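Local coordinates for protein 455aa long hypothetical phospho-sugar mutase (Sulfolobus tokodaii, PDB 2F7L) that interconverts the 6-phosphates and 1-phosphates of glucosamine and galactosamine, a magnesium-dependent mutase step on the way to UDP-N-acetylglucosamine and UDP-N-acetylgalactosamine, at residues Glu216-Lys230 against Arg246-Trp258. Numbering follows the deposited sequence.
Sequences EPTFDSLKETAEVVK and RAIFIDSEGRVQW
V229, A226 and L222 line the side of the 216-230 segment that packs on strand 248-251, an outermost strand of the domain II sheet, illustrating how an alpha/beta layer seals through apolar side chains. V229 CG2 meets I250 CG2 at 3.7 Å, and I250 CD1 heads back toward the start of the strand, to T225 OG1. L222 CD1 lies against I248, while A226 CB faces V256 CG1 at 4.0 Å. Ahead of the helix, the F219 ring has V256 CG2 over one face in a CH-pi contact; the other V256 methyl, CG1, serves L222 and A226. F219 has CG beside its backbone N (chi1 -71°), which sends the ring toward W258, where F219 CE1 approaches W258 CE3 obliquely. The two rings are roughly parallel but slid apart, 5.2 Å between centroids, and W258 NE1 hydrogen-bonds to E327 OE1.

Polar links are sparse. E216, its chain extended, offers OE2 to R246 NH2 in a weak salt bridge of 3.5 Å, the carboxylate and guanidinium planes only 13° apart. R246 also lies beside D241 and D245, probable magnesium ligands.

The chemistry implies a mainly hydrophobic helix-on-sheet junction, with its weak ionic link at the end near the probable metal site.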
loop_
_atom_site.group_PDB
_atom_site.type_symbol
_atom_site.label_atom_id
_atom_site.label_comp_id
_atom_site.label_asym_id
_atom_site.label_seq_id
_atom_site.Cartn_x
_atom_site.Cartn_y
_atom_site.Cartn_z
ATOM N N GLU A 216 2.093 -2.846 -10.845
ATOM C CA GLU A 216 0.944 -2.802 -9.969
ATOM C C GLU A 216 0.035 -3.988 -10.223
ATOM O O GLU A 216 -0.513 -4.130 -11.305
ATOM C CB GLU A 216 0.197 -1.499 -10.174
ATOM C CG GLU A 216 -1.143 -1.453 -9.485
ATOM C CD GLU A 216 -1.993 -0.306 -9.979
ATOM O OE1 GLU A 216 -1.857 0.042 -11.180
ATOM O OE2 GLU A 216 -2.801 0.232 -9.183
ATOM N N PRO A 217 -0.132 -4.865 -9.218
ATOM C CA PRO A 217 -0.974 -6.055 -9.329
ATOM C C PRO A 217 -2.478 -5.783 -9.448
ATOM O O PRO A 217 -3.130 -5.308 -8.515
ATOM C CB PRO A 217 -0.600 -6.846 -8.079
ATOM C CG PRO A 217 -0.312 -5.783 -7.099
ATOM C CD PRO A 217 0.512 -4.814 -7.895
ATOM N N THR A 218 -3.020 -6.104 -10.616
ATOM C CA THR A 218 -4.439 -5.898 -10.916
ATOM C C THR A 218 -4.952 -7.163 -11.585
ATOM O O THR A 218 -4.153 -7.994 -12.040
ATOM C CB THR A 218 -4.626 -4.746 -11.906
ATOM O OG1 THR A 218 -3.956 -5.069 -13.127
ATOM C CG2 THR A 218 -4.045 -3.466 -11.353
ATOM N N PHE A 219 -6.274 -7.320 -11.641
ATOM C CA PHE A 219 -6.839 -8.497 -12.291
ATOM C C PHE A 219 -6.255 -8.582 -13.697
ATOM O O PHE A 219 -6.095 -9.666 -14.251
ATOM C CB PHE A 219 -8.359 -8.409 -12.405
ATOM C CG PHE A 219 -9.075 -8.563 -11.110
ATOM C CD1 PHE A 219 -9.214 -7.485 -10.238
ATOM C CD2 PHE A 219 -9.640 -9.778 -10.761
ATOM C CE1 PHE A 219 -9.917 -7.620 -9.023
ATOM C CE2 PHE A 219 -10.337 -9.928 -9.558
ATOM C CZ PHE A 219 -10.475 -8.842 -8.688
ATOM N N ASP A 220 -5.925 -7.440 -14.287
ATOM C CA ASP A 220 -5.379 -7.485 -15.630
ATOM C C ASP A 220 -3.900 -7.847 -15.701
ATOM O O ASP A 220 -3.497 -8.619 -16.569
ATOM C CB ASP A 220 -5.610 -6.161 -16.344
ATOM C CG ASP A 220 -5.765 -6.349 -17.837
ATOM O OD1 ASP A 220 -4.805 -6.080 -18.612
ATOM O OD2 ASP A 220 -6.866 -6.805 -18.226
ATOM N N SER A 221 -3.092 -7.296 -14.794
ATOM C CA SER A 221 -1.663 -7.576 -14.799
ATOM C C SER A 221 -1.374 -8.970 -14.283
ATOM O O SER A 221 -0.374 -9.578 -14.660
ATOM C CB SER A 221 -0.910 -6.548 -13.954
ATOM O OG SER A 221 -1.367 -6.547 -12.614
ATOM N N LEU A 222 -2.245 -9.475 -13.418
ATOM C CA LEU A 222 -2.037 -10.792 -12.862
ATOM C C LEU A 222 -2.582 -11.836 -13.801
ATOM O O LEU A 222 -2.318 -13.026 -13.636
ATOM C CB LEU A 222 -2.709 -10.913 -11.501
ATOM C CG LEU A 222 -2.134 -9.930 -10.484
ATOM C CD1 LEU A 222 -2.732 -10.189 -9.122
ATOM C CD2 LEU A 222 -0.622 -10.068 -10.436
ATOM N N LYS A 223 -3.335 -11.381 -14.797
ATOM C CA LYS A 223 -3.931 -12.274 -15.786
ATOM C C LYS A 223 -3.112 -13.553 -16.014
ATOM O O LYS A 223 -3.583 -14.653 -15.749
ATOM C CB LYS A 223 -4.097 -11.537 -17.128
ATOM C CG LYS A 223 -5.490 -11.608 -17.744
ATOM C CD LYS A 223 -6.557 -11.125 -16.741
ATOM C CE LYS A 223 -7.902 -10.714 -17.406
ATOM N NZ LYS A 223 -7.741 -9.501 -18.279
ATOM N N GLU A 224 -1.879 -13.405 -16.481
ATOM C CA GLU A 224 -1.046 -14.560 -16.774
ATOM C C GLU A 224 -0.492 -15.317 -15.581
ATOM O O GLU A 224 -0.353 -16.542 -15.646
ATOM C CB GLU A 224 0.117 -14.165 -17.665
ATOM C CG GLU A 224 -0.262 -13.516 -18.953
ATOM C CD GLU A 224 0.966 -13.098 -19.702
ATOM O OE1 GLU A 224 1.772 -12.338 -19.113
ATOM O OE2 GLU A 224 1.149 -13.538 -20.866
ATOM N N THR A 225 -0.157 -14.630 -14.494
ATOM C CA THR A 225 0.376 -15.398 -13.390
ATOM C C THR A 225 -0.770 -16.225 -12.796
ATOM O O THR A 225 -0.560 -17.361 -12.366
ATOM C CB THR A 225 1.105 -14.500 -12.332
ATOM O OG1 THR A 225 0.152 -13.921 -11.445
ATOM C CG2 THR A 225 1.913 -13.398 -13.023
ATOM N N ALA A 226 -1.983 -15.674 -12.801
ATOM C CA ALA A 226 -3.155 -16.402 -12.304
ATOM C C ALA A 226 -3.190 -17.739 -13.062
ATOM O O ALA A 226 -3.559 -18.786 -12.517
ATOM C CB ALA A 226 -4.433 -15.621 -12.582
ATOM N N GLU A 227 -2.796 -17.689 -14.329
ATOM C CA GLU A 227 -2.735 -18.875 -15.155
ATOM C C GLU A 227 -1.784 -19.877 -14.512
ATOM O O GLU A 227 -2.207 -20.902 -14.002
ATOM C CB GLU A 227 -2.179 -18.525 -16.516
ATOM C CG GLU A 227 -2.863 -19.230 -17.622
ATOM C CD GLU A 227 -4.310 -18.842 -17.650
ATOM O OE1 GLU A 227 -5.166 -19.641 -17.180
ATOM O OE2 GLU A 227 -4.570 -17.709 -18.126
ATOM N N VAL A 228 -0.490 -19.561 -14.545
ATOM C CA VAL A 228 0.522 -20.432 -13.980
ATOM C C VAL A 228 0.174 -20.874 -12.561
ATOM O O VAL A 228 0.574 -21.955 -12.140
ATOM C CB VAL A 228 1.933 -19.774 -13.996
ATOM C CG1 VAL A 228 2.288 -19.340 -15.401
ATOM C CG2 VAL A 228 1.968 -18.587 -13.084
ATOM N N VAL A 229 -0.554 -20.052 -11.813
ATOM C CA VAL A 229 -0.939 -20.471 -10.463
ATOM C C VAL A 229 -1.676 -21.804 -10.628
ATOM O O VAL A 229 -1.333 -22.820 -10.009
ATOM C CB VAL A 229 -1.915 -19.474 -9.788
ATOM C CG1 VAL A 229 -2.751 -20.195 -8.753
ATOM C CG2 VAL A 229 -1.153 -18.354 -9.125
ATOM N N LYS A 230 -2.687 -21.778 -11.494
ATOM C CA LYS A 230 -3.500 -22.950 -11.772
ATOM C C LYS A 230 -2.678 -24.078 -12.384
ATOM O O LYS A 230 -2.647 -25.181 -11.847
ATOM C CB LYS A 230 -4.666 -22.588 -12.704
ATOM C CG LYS A 230 -5.936 -23.399 -12.416
ATOM C CD LYS A 230 -7.044 -23.215 -13.469
ATOM C CE LYS A 230 -7.577 -21.778 -13.507
ATOM N NZ LYS A 230 -6.572 -20.758 -13.974
ATOM N N ARG A 246 2.277 -3.839 -0.970
ATOM C CA ARG A 246 0.970 -4.363 -1.322
ATOM C C ARG A 246 1.030 -5.869 -1.559
ATOM O O ARG A 246 2.069 -6.412 -1.936
ATOM C CB ARG A 246 0.449 -3.648 -2.571
ATOM C CG ARG A 246 -0.759 -2.812 -2.302
ATOM C CD ARG A 246 -0.677 -1.475 -2.963
ATOM N NE ARG A 246 -0.498 -1.563 -4.398
ATOM C CZ ARG A 246 -1.003 -0.680 -5.255
ATOM N NH1 ARG A 246 -1.724 0.339 -4.804
ATOM N NH2 ARG A 246 -0.760 -0.789 -6.561
ATOM N N ALA A 247 -0.090 -6.539 -1.328
ATOM C CA ALA A 247 -0.156 -7.975 -1.525
ATOM C C ALA A 247 -1.553 -8.441 -1.947
ATOM O O ALA A 247 -2.485 -8.410 -1.145
ATOM C CB ALA A 247 0.262 -8.692 -0.237
ATOM N N ILE A 248 -1.730 -8.836 -3.204
ATOM C CA ILE A 248 -3.030 -9.359 -3.577
ATOM C C ILE A 248 -2.821 -10.840 -3.888
ATOM O O ILE A 248 -1.866 -11.217 -4.571
ATOM C CB ILE A 248 -3.699 -8.605 -4.769
ATOM C CG1 ILE A 248 -2.751 -8.501 -5.933
ATOM C CG2 ILE A 248 -4.176 -7.215 -4.330
ATOM C CD1 ILE A 248 -3.376 -7.782 -7.078
ATOM N N PHE A 249 -3.698 -11.674 -3.331
ATOM C CA PHE A 249 -3.609 -13.125 -3.471
ATOM C C PHE A 249 -4.378 -13.779 -4.599
ATOM O O PHE A 249 -5.310 -13.206 -5.171
ATOM C CB PHE A 249 -4.021 -13.801 -2.156
ATOM C CG PHE A 249 -3.190 -13.382 -0.968
ATOM C CD1 PHE A 249 -3.457 -12.191 -0.301
ATOM C CD2 PHE A 249 -2.134 -14.183 -0.520
ATOM C CE1 PHE A 249 -2.694 -11.796 0.802
ATOM C CE2 PHE A 249 -1.356 -13.795 0.587
ATOM C CZ PHE A 249 -1.637 -12.597 1.251
ATOM N N ILE A 250 -3.967 -15.004 -4.900
ATOM C CA ILE A 250 -4.582 -15.812 -5.949
ATOM C C ILE A 250 -4.748 -17.195 -5.337
ATOM O O ILE A 250 -3.753 -17.843 -5.032
ATOM C CB ILE A 250 -3.661 -15.893 -7.180
ATOM C CG1 ILE A 250 -3.284 -14.477 -7.627
ATOM C CG2 ILE A 250 -4.360 -16.617 -8.312
ATOM C CD1 ILE A 250 -2.296 -14.444 -8.779
ATOM N N ASP A 251 -5.990 -17.637 -5.139
ATOM C CA ASP A 251 -6.244 -18.942 -4.520
ATOM C C ASP A 251 -6.028 -20.163 -5.415
ATOM O O ASP A 251 -5.724 -20.047 -6.609
ATOM C CB ASP A 251 -7.656 -19.000 -3.961
ATOM C CG ASP A 251 -8.712 -18.931 -5.047
ATOM O OD1 ASP A 251 -8.406 -19.317 -6.206
ATOM O OD2 ASP A 251 -9.854 -18.499 -4.733
ATOM N N SER A 252 -6.195 -21.337 -4.811
ATOM C CA SER A 252 -6.015 -22.627 -5.484
ATOM C C SER A 252 -6.739 -22.768 -6.822
ATOM O O SER A 252 -6.291 -23.508 -7.691
ATOM C CB SER A 252 -6.447 -23.740 -4.540
ATOM O OG SER A 252 -7.338 -23.228 -3.556
ATOM N N GLU A 253 -7.853 -22.057 -6.984
ATOM C CA GLU A 253 -8.623 -22.101 -8.227
ATOM C C GLU A 253 -7.945 -21.316 -9.330
ATOM O O GLU A 253 -8.295 -21.444 -10.499
ATOM C CB GLU A 253 -10.029 -21.536 -8.016
ATOM C CG GLU A 253 -10.843 -22.248 -6.955
ATOM C CD GLU A 253 -11.015 -23.741 -7.227
ATOM O OE1 GLU A 253 -10.220 -24.312 -8.019
ATOM O OE2 GLU A 253 -11.945 -24.345 -6.626
ATOM N N GLY A 254 -6.978 -20.490 -8.958
ATOM C CA GLY A 254 -6.272 -19.704 -9.956
ATOM C C GLY A 254 -7.002 -18.412 -10.249
ATOM O O GLY A 254 -6.880 -17.850 -11.333
ATOM N N ARG A 255 -7.786 -17.956 -9.284
ATOM C CA ARG A 255 -8.526 -16.717 -9.452
ATOM C C ARG A 255 -7.964 -15.667 -8.501
ATOM O O ARG A 255 -7.754 -15.939 -7.309
ATOM C CB ARG A 255 -10.024 -16.956 -9.188
ATOM C CG ARG A 255 -10.302 -17.765 -7.954
ATOM C CD ARG A 255 -11.746 -18.252 -7.878
ATOM N NE ARG A 255 -11.961 -18.894 -6.586
ATOM C CZ ARG A 255 -13.139 -19.025 -6.003
ATOM N NH1 ARG A 255 -14.217 -18.565 -6.609
ATOM N NH2 ARG A 255 -13.237 -19.569 -4.797
ATOM N N VAL A 256 -7.703 -14.473 -9.022
ATOM C CA VAL A 256 -7.156 -13.443 -8.163
ATOM C C VAL A 256 -8.259 -12.909 -7.243
ATOM O O VAL A 256 -9.424 -12.843 -7.631
ATOM C CB VAL A 256 -6.483 -12.285 -8.990
ATOM C CG1 VAL A 256 -6.202 -12.732 -10.402
ATOM C CG2 VAL A 256 -7.329 -11.046 -8.955
ATOM N N GLN A 257 -7.874 -12.565 -6.018
ATOM C CA GLN A 257 -8.786 -12.031 -5.011
ATOM C C GLN A 257 -8.411 -10.569 -4.745
ATOM O O GLN A 257 -7.236 -10.229 -4.642
ATOM C CB GLN A 257 -8.652 -12.842 -3.727
ATOM C CG GLN A 257 -8.963 -14.336 -3.886
ATOM C CD GLN A 257 -10.443 -14.594 -4.132
ATOM O OE1 GLN A 257 -11.294 -13.771 -3.783
ATOM N NE2 GLN A 257 -10.753 -15.742 -4.712
ATOM N N TRP A 258 -9.400 -9.698 -4.622
ATOM C CA TRP A 258 -9.086 -8.293 -4.416
ATOM C C TRP A 258 -8.637 -7.928 -3.002
ATOM O O TRP A 258 -9.008 -8.569 -2.004
ATOM C CB TRP A 258 -10.258 -7.405 -4.842
ATOM C CG TRP A 258 -9.797 -6.046 -5.298
ATOM C CD1 TRP A 258 -10.322 -4.833 -4.937
ATOM C CD2 TRP A 258 -8.646 -5.755 -6.114
ATOM N NE1 TRP A 258 -9.565 -3.813 -5.462
ATOM C CE2 TRP A 258 -8.531 -4.350 -6.187
ATOM C CE3 TRP A 258 -7.700 -6.544 -6.783
ATOM C CZ2 TRP A 258 -7.500 -3.719 -6.897
ATOM C CZ3 TRP A 258 -6.674 -5.914 -7.485
ATOM C CH2 TRP A 258 -6.586 -4.519 -7.535
#